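Ribokinase, putative (Burkholderia thailandensis, PDB 3B1N) probably phosphorylates nucleosides as a kinase of the ribokinase-like pfkB family, and binds ADP and the nucleoside analogue mizoribine. Local coordinates at residues Phe117-Gly120 against Ala121-Ser125. Sequence-based numbering, arbitrary orientation.
Sequences FHPG and AMMQS. With MZR (5-hydroxy-1-(beta-D-ribofuranosyl)-1H-imidazole-4-carboxamide), chain F.
One face of the Phe117 ring carries the imidazole of mizoribine: C5 of the ligand hovers 3.5 Å over the plane of the Phe117 ring, displaced from its centre, and the ribose O2' comes in level with the ring at its edge. Met122 reaches the CE2 side of the same ring obliquely, in a Met-aromatic contact: its SD stands 4.6 Å from the Phe117 ring centroid, 65° off the normal, and its methyl CE is 3.4 Å from Phe117 CE2. The Met122 chain is extended through its first two torsions and bends at the last, leaving that methyl near the carboxamide N1 of mizoribine as well. Both residues thus line the nucleoside pocket, to which Ser8 and Asp12 contribute hydrogen bonds.

Phe117 is the penultimate residue of strand 113-118 in the small four-stranded sheet that forms the lid in ribokinase-like kinases; the strand pairs in parallel with one of the second subunit, whose Leu38 packs on Phe117. Gly120, with positive phi, helps turn the chain into the 3-10 segment 121-125. Two successive i+3 backbone bonds define the turn: Met122 N to Pro119 O (3.0 Å, bent to 141° at the hydrogen) and Met123 N to Gly120 O (3.0 Å, straighter at 163°), each donor above the carbonyl plane and not on a lone pair. A water that accepts from Gln124 NE2 also donates weakly to Gly120 O. Met123, an exposed side chain, crosses Pro119 at a slant, and the pair is packed tightly, with Pro119 CB only 3.5 Å from Met123 CG.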
loop_
_atom_site.group_PDB
_atom_site.type_symbol
_atom_site.label_atom_id
_atom_site.label_comp_id
_atom_site.label_asym_id
_atom_site.label_seq_id
_atom_site.Cartn_x
_atom_site.Cartn_y
_atom_site.Cartn_z
ATOM N N PHE B 117 -7.036 -5.063 -1.773
ATOM C CA PHE B 117 -8.362 -5.376 -1.224
ATOM C C PHE B 117 -8.603 -6.868 -1.328
ATOM O O PHE B 117 -8.535 -7.419 -2.428
ATOM C CB PHE B 117 -9.427 -4.546 -1.977
ATOM C CG PHE B 117 -10.733 -4.465 -1.261
ATOM C CD1 PHE B 117 -10.949 -3.475 -0.288
ATOM C CD2 PHE B 117 -11.738 -5.389 -1.561
ATOM C CE1 PHE B 117 -12.177 -3.427 0.363
ATOM C CE2 PHE B 117 -12.954 -5.357 -0.876
ATOM C CZ PHE B 117 -13.163 -4.352 0.066
ATOM N N HIS B 118 -8.861 -7.510 -0.182
ATOM C CA HIS B 118 -9.236 -8.926 -0.193
ATOM C C HIS B 118 -10.753 -9.024 -0.020
ATOM O O HIS B 118 -11.251 -8.745 1.057
ATOM C CB HIS B 118 -8.554 -9.757 0.882
ATOM C CG HIS B 118 -8.778 -11.232 0.659
ATOM N ND1 HIS B 118 -9.657 -11.974 1.425
ATOM C CD2 HIS B 118 -8.341 -12.062 -0.326
ATOM C CE1 HIS B 118 -9.709 -13.209 0.951
ATOM N NE2 HIS B 118 -8.912 -13.294 -0.099
ATOM N N PRO B 119 -11.465 -9.367 -1.088
ATOM C CA PRO B 119 -12.913 -9.227 -1.084
ATOM C C PRO B 119 -13.612 -10.081 -0.067
ATOM O O PRO B 119 -14.581 -9.597 0.516
ATOM C CB PRO B 119 -13.350 -9.561 -2.517
ATOM C CG PRO B 119 -12.162 -10.240 -3.107
ATOM C CD PRO B 119 -10.955 -9.778 -2.409
ATOM N N GLY B 120 -13.191 -11.331 0.149
ATOM C CA GLY B 120 -13.933 -12.179 1.065
ATOM C C GLY B 120 -15.417 -12.183 0.698
ATOM O O GLY B 120 -15.815 -12.322 -0.476
ATOM N N ALA B 121 -16.239 -11.985 1.715
ATOM C CA ALA B 121 -17.695 -12.027 1.570
ATOM C C ALA B 121 -18.234 -11.010 0.566
ATOM O O ALA B 121 -19.309 -11.211 -0.002
ATOM C CB ALA B 121 -18.346 -11.828 2.919
ATOM N N MET B 122 -17.505 -9.930 0.309
ATOM C CA MET B 122 -17.932 -8.999 -0.694
ATOM C C MET B 122 -18.116 -9.589 -2.092
ATOM O O MET B 122 -18.925 -9.089 -2.886
ATOM C CB MET B 122 -16.978 -7.779 -0.714
ATOM C CG MET B 122 -17.489 -6.637 -1.642
ATOM S SD MET B 122 -16.265 -5.329 -1.929
ATOM C CE MET B 122 -15.289 -6.013 -3.266
ATOM N N MET B 123 -17.406 -10.692 -2.368
ATOM C CA MET B 123 -17.509 -11.350 -3.686
ATOM C C MET B 123 -18.937 -11.798 -3.968
ATOM O O MET B 123 -19.320 -11.951 -5.136
ATOM C CB MET B 123 -16.589 -12.563 -3.780
ATOM C CG MET B 123 -15.170 -12.258 -3.703
ATOM S SD MET B 123 -14.178 -13.674 -4.309
ATOM C CE MET B 123 -15.438 -14.930 -4.646
ATOM N N GLN B 124 -19.723 -12.006 -2.903
ATOM C CA GLN B 124 -21.124 -12.497 -3.048
ATOM C C GLN B 124 -22.151 -11.387 -2.839
ATOM O O GLN B 124 -23.310 -11.688 -2.575
ATOM C CB GLN B 124 -21.444 -13.637 -2.059
ATOM C CG GLN B 124 -20.339 -14.701 -1.924
ATOM C CD GLN B 124 -19.952 -15.299 -3.238
ATOM O OE1 GLN B 124 -20.762 -15.407 -4.147
ATOM N NE2 GLN B 124 -18.670 -15.692 -3.362
ATOM N N SER B 125 -21.729 -10.114 -2.940
ATOM C CA SER B 125 -22.672 -9.000 -2.643
ATOM C C SER B 125 -23.946 -8.979 -3.480
ATOM O O SER B 125 -24.957 -8.473 -3.023
ATOM C CB SER B 125 -21.942 -7.651 -2.733
ATOM O OG SER B 125 -21.611 -7.296 -4.076
HETATM N N1 MZR F . -14.175 -2.212 -3.492
HETATM O O3 MZR F . -14.681 -0.896 -1.085
HETATM C C4 MZR F . -13.306 -0.617 -1.236
HETATM C C5 MZR F . -12.471 -1.047 -2.334
HETATM C C6 MZR F . -12.898 -1.870 -3.469
HETATM O O6 MZR F . -12.005 -2.169 -4.290
HETATM N N7 MZR F . -11.253 -0.529 -2.018
HETATM C C8 MZR F . -11.360 0.149 -0.853
HETATM N N9 MZR F . -12.628 0.103 -0.352
HETATM C "C1'" MZR F . -13.128 0.765 0.864
HETATM C "C2'" MZR F . -12.306 0.615 2.133
HETATM O "O2'" MZR F . -12.849 -0.499 2.833
HETATM C "C3'" MZR F . -12.478 2.001 2.804
HETATM O "O3'" MZR F . -13.111 2.016 4.086
HETATM C "C4'" MZR F . -13.270 2.812 1.812
HETATM O "O4'" MZR F . -13.032 2.157 0.579
HETATM C "C5'" MZR F . -12.785 4.241 1.755
HETATM O "O5'" MZR F . -13.639 4.924 0.799
HETATM O O HOH W 1 -17.128 -15.496 -0.603
#